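Local coordinates for protein NAD-dependent L-serine dehydrogenase (Pseudomonas aeruginosa, PDB 3OBB) that oxidises L-serine and methyl-L-serine with NAD(+) as hydride acceptor, possibly for serine catabolism, and has low activity toward beta-hydroxyisobutyrate, at residues A7-G12 with D55-A60; C96-P101 with L250-E255. All blocks are in the same frame, centred on the assembly; numbering follows the deposited sequence.

Contact 1 (A7-G12 with D55-A60)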
loop_
_atom_site.group_PDB
_atom_site.type_symbol
_atom_site.label_atom_id
_atom_site.label_comp_id
_atom_site.label_asym_id
_atom_site.label_seq_id
_atom_site.Cartn_x
_atom_site.Cartn_y
_atom_site.Cartn_z
ATOM N N ALA A 7 -26.727 7.783 -35.300
ATOM C CA ALA A 7 -26.166 9.023 -34.790
ATOM C C ALA A 7 -24.958 8.670 -33.905
ATOM O O ALA A 7 -25.059 7.785 -33.057
ATOM C CB ALA A 7 -27.202 9.823 -34.021
ATOM N N PHE A 8 -23.812 9.316 -34.138
ATOM C CA PHE A 8 -22.596 9.051 -33.358
ATOM C C PHE A 8 -22.182 10.344 -32.654
ATOM O O PHE A 8 -21.848 11.351 -33.294
ATOM C CB PHE A 8 -21.458 8.501 -34.239
ATOM C CG PHE A 8 -20.472 7.620 -33.511
ATOM C CD1 PHE A 8 -19.552 8.152 -32.607
ATOM C CD2 PHE A 8 -20.440 6.256 -33.753
ATOM C CE1 PHE A 8 -18.645 7.334 -31.940
ATOM C CE2 PHE A 8 -19.510 5.420 -33.108
ATOM C CZ PHE A 8 -18.617 5.955 -32.195
ATOM N N ILE A 9 -22.240 10.315 -31.330
ATOM C CA ILE A 9 -21.891 11.476 -30.533
ATOM C C ILE A 9 -20.531 11.209 -29.862
ATOM O O ILE A 9 -20.371 10.254 -29.094
ATOM C CB ILE A 9 -23.032 11.832 -29.521
ATOM C CG1 ILE A 9 -24.296 12.276 -30.283
ATOM C CG2 ILE A 9 -22.631 12.946 -28.575
ATOM C CD1 ILE A 9 -25.423 11.274 -30.224
ATOM N N GLY A 10 -19.545 12.039 -30.199
ATOM C CA GLY A 10 -18.222 11.925 -29.603
ATOM C C GLY A 10 -17.264 11.357 -30.618
ATOM O O GLY A 10 -17.314 10.162 -30.929
ATOM N N LEU A 11 -16.400 12.226 -31.145
ATOM C CA LEU A 11 -15.406 11.857 -32.136
ATOM C C LEU A 11 -13.965 12.106 -31.635
ATOM O O LEU A 11 -13.128 12.669 -32.343
ATOM C CB LEU A 11 -15.671 12.574 -33.461
ATOM C CG LEU A 11 -17.093 12.544 -34.035
ATOM C CD1 LEU A 11 -17.230 13.610 -35.133
ATOM C CD2 LEU A 11 -17.447 11.168 -34.552
ATOM N N GLY A 12 -13.672 11.652 -30.421
ATOM C CA GLY A 12 -12.349 11.826 -29.884
ATOM C C GLY A 12 -11.460 10.685 -30.363
ATOM O O GLY A 12 -11.701 10.088 -31.431
ATOM N N ASP A 55 -29.792 17.326 -32.545
ATOM C CA ASP A 55 -30.070 17.288 -33.990
ATOM C C ASP A 55 -29.751 15.942 -34.639
ATOM O O ASP A 55 -30.510 15.481 -35.525
ATOM C CB ASP A 55 -29.337 18.410 -34.724
ATOM C CG ASP A 55 -29.587 18.390 -36.243
ATOM O OD1 ASP A 55 -30.738 18.652 -36.677
ATOM O OD2 ASP A 55 -28.621 18.108 -37.001
ATOM N N ALA A 56 -28.647 15.327 -34.174
ATOM C CA ALA A 56 -28.083 14.090 -34.732
ATOM C C ALA A 56 -29.043 12.911 -34.623
ATOM O O ALA A 56 -29.390 12.262 -35.650
ATOM C CB ALA A 56 -26.756 13.758 -34.044
ATOM N N VAL A 57 -29.468 12.655 -33.360
ATOM C CA VAL A 57 -30.420 11.583 -33.046
ATOM C C VAL A 57 -31.783 11.772 -33.733
ATOM O O VAL A 57 -32.573 10.837 -33.797
ATOM C CB VAL A 57 -30.620 11.429 -31.505
ATOM C CG1 VAL A 57 -29.268 11.538 -30.763
ATOM C CG2 VAL A 57 -31.628 12.458 -30.963
ATOM N N GLN A 58 -32.049 12.964 -34.268
ATOM C CA GLN A 58 -33.358 13.250 -34.862
ATOM C C GLN A 58 -33.638 12.642 -36.252
ATOM O O GLN A 58 -34.429 13.187 -37.007
ATOM C CB GLN A 58 -33.674 14.759 -34.821
ATOM C CG GLN A 58 -33.949 15.347 -33.414
ATOM C CD GLN A 58 -35.180 14.759 -32.710
ATOM O OE1 GLN A 58 -36.273 15.337 -32.759
ATOM N NE2 GLN A 58 -34.998 13.620 -32.029
ATOM N N GLY A 59 -33.012 11.522 -36.586
ATOM C CA GLY A 59 -33.494 10.677 -37.689
ATOM C C GLY A 59 -33.148 9.207 -37.494
ATOM O O GLY A 59 -33.516 8.358 -38.318
ATOM N N ALA A 60 -32.493 8.920 -36.365
ATOM C CA ALA A 60 -31.699 7.705 -36.147
ATOM C C ALA A 60 -32.413 6.444 -35.655
ATOM O O ALA A 60 -33.280 6.501 -34.786
ATOM C CB ALA A 60 -30.536 8.019 -35.220
#
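Ile-9 reaches toward Val-57 with one of its two branches, and the path of that branch can be followed atom by atom. CB points at the segment 55-60 but stops short of contact. CG2 stands anti to the backbone N and meets nothing of this segment. CG1 takes the place beside the backbone N (chi1 -66°) and carries the chain outward, itself still too far to touch. Only CD1 arrives, 3.9 Å from CG1 of Val-57, the two side chains crossing at a slant. A chi2 of 109°, well off a staggered value, suggests some torsional cost in placing that methyl.

Ala-7, two residues earlier on the same face of strand 5-9, makes a closer contact with its lone methyl. CB lies over the flat face of the peptide group joining Ala-56 to Val-57, 3.6 Å from C of Ala-56 and 3.7 Å from N of Val-57. Flanking that peptide are CB of Ala-56, 4.0 Å from CB of Ala-7, and CG1 of Val-57, at 4.2 Å.

This is the strand-to-helix packing of a Rossmann fold: strand 5-9 runs inside the parallel part of the mixed sheet, and the short helix 53-57 packs against the side from which Ala-7 and Ile-9 project. Phe-8, with its CB directed away from that helix, packs instead on Met-18, Ala-19 and Leu-22 of helix 15-24. Beyond Ile-9 the chain enters the NAD(+)-binding glycine-rich turn, where Gly-10 and Gly-12 fit the GxGxxG pattern and Leu-11 N bonds to Asp-33 OD1.

Past the helix, the backbone bond from Ala-60 N to Val-57 O (3.2 Å) closes a turn that leads the chain into strand 62-65, the neighbour of strand 5-9. There CB of Ala-60 lies 3.8 Å from N of Ala-7.

Contact 2 (C96-P101 with L250-E255)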
loop_
_atom_site.group_PDB
_atom_site.type_symbol
_atom_site.label_atom_id
_atom_site.label_comp_id
_atom_site.label_asym_id
_atom_site.label_seq_id
_atom_site.Cartn_x
_atom_site.Cartn_y
_atom_site.Cartn_z
ATOM N N CYS A 96 -21.048 3.856 -24.895
ATOM C CA CYS A 96 -19.756 3.148 -24.977
ATOM C C CYS A 96 -18.623 3.882 -24.304
ATOM O O CYS A 96 -17.476 3.456 -24.392
ATOM C CB CYS A 96 -19.327 2.915 -26.428
ATOM S SG CYS A 96 -20.498 1.988 -27.395
ATOM N N SER A 97 -18.952 4.977 -23.629
ATOM C CA SER A 97 -17.986 5.658 -22.792
ATOM C C SER A 97 -17.682 4.784 -21.599
ATOM O O SER A 97 -18.427 3.852 -21.281
ATOM C CB SER A 97 -18.568 6.979 -22.292
ATOM O OG SER A 97 -18.935 7.779 -23.394
ATOM N N THR A 98 -16.603 5.114 -20.915
ATOM C CA THR A 98 -16.326 4.493 -19.642
ATOM C C THR A 98 -16.741 5.452 -18.550
ATOM O O THR A 98 -16.179 6.559 -18.425
ATOM C CB THR A 98 -14.835 4.113 -19.519
ATOM O OG1 THR A 98 -14.537 3.139 -20.528
ATOM C CG2 THR A 98 -14.542 3.517 -18.147
ATOM N N ILE A 99 -17.730 5.011 -17.772
ATOM C CA ILE A 99 -18.317 5.825 -16.729
ATOM C C ILE A 99 -18.614 4.920 -15.547
ATOM O O ILE A 99 -18.664 3.705 -15.702
ATOM C CB ILE A 99 -19.610 6.539 -17.230
ATOM C CG1 ILE A 99 -20.734 5.523 -17.514
ATOM C CG2 ILE A 99 -19.298 7.383 -18.469
ATOM C CD1 ILE A 99 -22.072 6.162 -17.976
ATOM N N ALA A 100 -18.786 5.501 -14.370
ATOM C CA ALA A 100 -19.098 4.724 -13.181
ATOM C C ALA A 100 -20.359 3.868 -13.408
ATOM O O ALA A 100 -21.334 4.338 -14.000
ATOM C CB ALA A 100 -19.246 5.628 -11.975
ATOM N N PRO A 101 -20.306 2.583 -13.014
ATOM C CA PRO A 101 -21.460 1.708 -13.083
ATOM C C PRO A 101 -22.743 2.314 -12.518
ATOM O O PRO A 101 -23.795 2.135 -13.119
ATOM C CB PRO A 101 -21.015 0.500 -12.250
ATOM C CG PRO A 101 -19.591 0.416 -12.525
ATOM C CD PRO A 101 -19.111 1.838 -12.568
ATOM N N LEU A 250 -9.092 4.075 -12.797
ATOM C CA LEU A 250 -8.846 3.589 -11.440
ATOM C C LEU A 250 -9.797 4.314 -10.504
ATOM O O LEU A 250 -10.297 3.743 -9.560
ATOM C CB LEU A 250 -7.395 3.891 -11.060
ATOM C CG LEU A 250 -6.257 2.865 -11.022
ATOM C CD1 LEU A 250 -6.627 1.356 -11.136
ATOM C CD2 LEU A 250 -5.055 3.268 -11.821
ATOM N N GLY A 251 -10.059 5.584 -10.783
ATOM C CA GLY A 251 -10.945 6.394 -9.931
ATOM C C GLY A 251 -12.376 5.868 -9.955
ATOM O O GLY A 251 -13.013 5.762 -8.912
ATOM N N LEU A 252 -12.861 5.518 -11.142
ATOM C CA LEU A 252 -14.164 4.855 -11.301
ATOM C C LEU A 252 -14.250 3.507 -10.565
ATOM O O LEU A 252 -15.302 3.157 -9.985
ATOM C CB LEU A 252 -14.485 4.629 -12.776
ATOM C CG LEU A 252 -14.591 5.847 -13.692
ATOM C CD1 LEU A 252 -14.887 5.438 -15.138
ATOM C CD2 LEU A 252 -15.605 6.914 -13.210
ATOM N N ALA A 253 -13.158 2.754 -10.609
ATOM C CA ALA A 253 -13.091 1.492 -9.896
ATOM C C ALA A 253 -13.248 1.707 -8.363
ATOM O O ALA A 253 -13.972 0.949 -7.698
ATOM C CB ALA A 253 -11.800 0.741 -10.250
ATOM N N GLN A 254 -12.632 2.766 -7.824
ATOM C CA GLN A 254 -12.826 3.139 -6.416
ATOM C C GLN A 254 -14.282 3.434 -6.068
ATOM O O GLN A 254 -14.736 3.151 -4.954
ATOM C CB GLN A 254 -12.000 4.381 -6.066
ATOM C CG GLN A 254 -10.549 4.171 -6.177
ATOM C CD GLN A 254 -10.085 3.058 -5.278
ATOM O OE1 GLN A 254 -9.598 2.045 -5.759
ATOM N NE2 GLN A 254 -10.277 3.224 -3.957
ATOM N N GLU A 255 -14.987 4.041 -7.014
ATOM C CA GLU A 255 -16.374 4.409 -6.787
ATOM C C GLU A 255 -17.217 3.158 -6.698
ATOM O O GLU A 255 -18.090 3.064 -5.837
ATOM C CB GLU A 255 -16.872 5.322 -7.886
ATOM C CG GLU A 255 -16.077 6.618 -7.949
ATOM C CD GLU A 255 -16.806 7.710 -8.720
ATOM O OE1 GLU A 255 -16.554 8.886 -8.398
ATOM O OE2 GLU A 255 -17.626 7.412 -9.624
#
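Thr-98 OG1 is hydrogen-bonded to NZ of Lys-173, the active-site lysine, while the other branch of the same threonine packs on Leu-252. With chi1 at -63°, OG1 is anti to the carbonyl carbon and CG2 anti to the backbone N, so that one torsion assigns the polar and apolar branches to different partners. CG2 meets CD1 of Leu-252 at 3.6 Å.

Leu-252 contributes the largest single share of the buried surface, 83 of 191 Å². CD1 is anti to CA (chi2 179°), CD2 branches to the side, and the two methyls spread along the backbone of the loop. CD1 also comes 3.7 Å from O of Thr-98 and 3.8 Å from C of Ile-99. CD2 lies farther along, 3.7 Å from N of Ala-100 and 4.1 Å from its CB. CD2 touches that N by van der Waals contact; the N is hydrogen-bonded to OG of Ser-70, on which Leu-252 also packs.

The contact brings together the two domains of a 3-hydroxyisobutyrate dehydrogenase-like enzyme: the loop follows strand 92-95 of the nucleotide-binding Rossmann domain, and Leu-252 belongs to helix 243-260 of the all-helical C-terminal domain. Both sides adjoin the NAD(+) site, Thr-98 as a cofactor-binding residue and Leu-252 as a close neighbour of Lys-248, another. Helix 168-196 secures the loop as well, the side-chain amide of Gln-170 bonding to Ser-97 O through NE2 and to Ile-99 N through OE1.

Ala-100 is the N-cap residue of helix 101-112. At this end of the contact Glu-255, one turn after Leu-252 and exposed, extends beyond CG and brings OE2 to 3.4 Å from CB of Ala-100, a carboxylate oxygen against a methyl, with no hydrogen bond.

Both contacts are largely buried, and neither has a hydrogen bond between its segments, but they join different levels of the fold. Contact 1 lies within the Rossmann domain, its centre about 19 Å from the centre of the chain, where methyl groups pack a short helix on a sheet strand. Contact 2, its centre about 10 Å from that of the chain, spans the two domains and has an exposed glutamate at its margin; polar bonds to surrounding residues fix its loop. The two share no helix or strand and have centres 23 Å apart. Both contain NAD(+)-binding residues: all of 7-12 in contact 1, the touching Ala-7 and Ile-9 included, and Thr-98 beside the active-site lysine in contact 2.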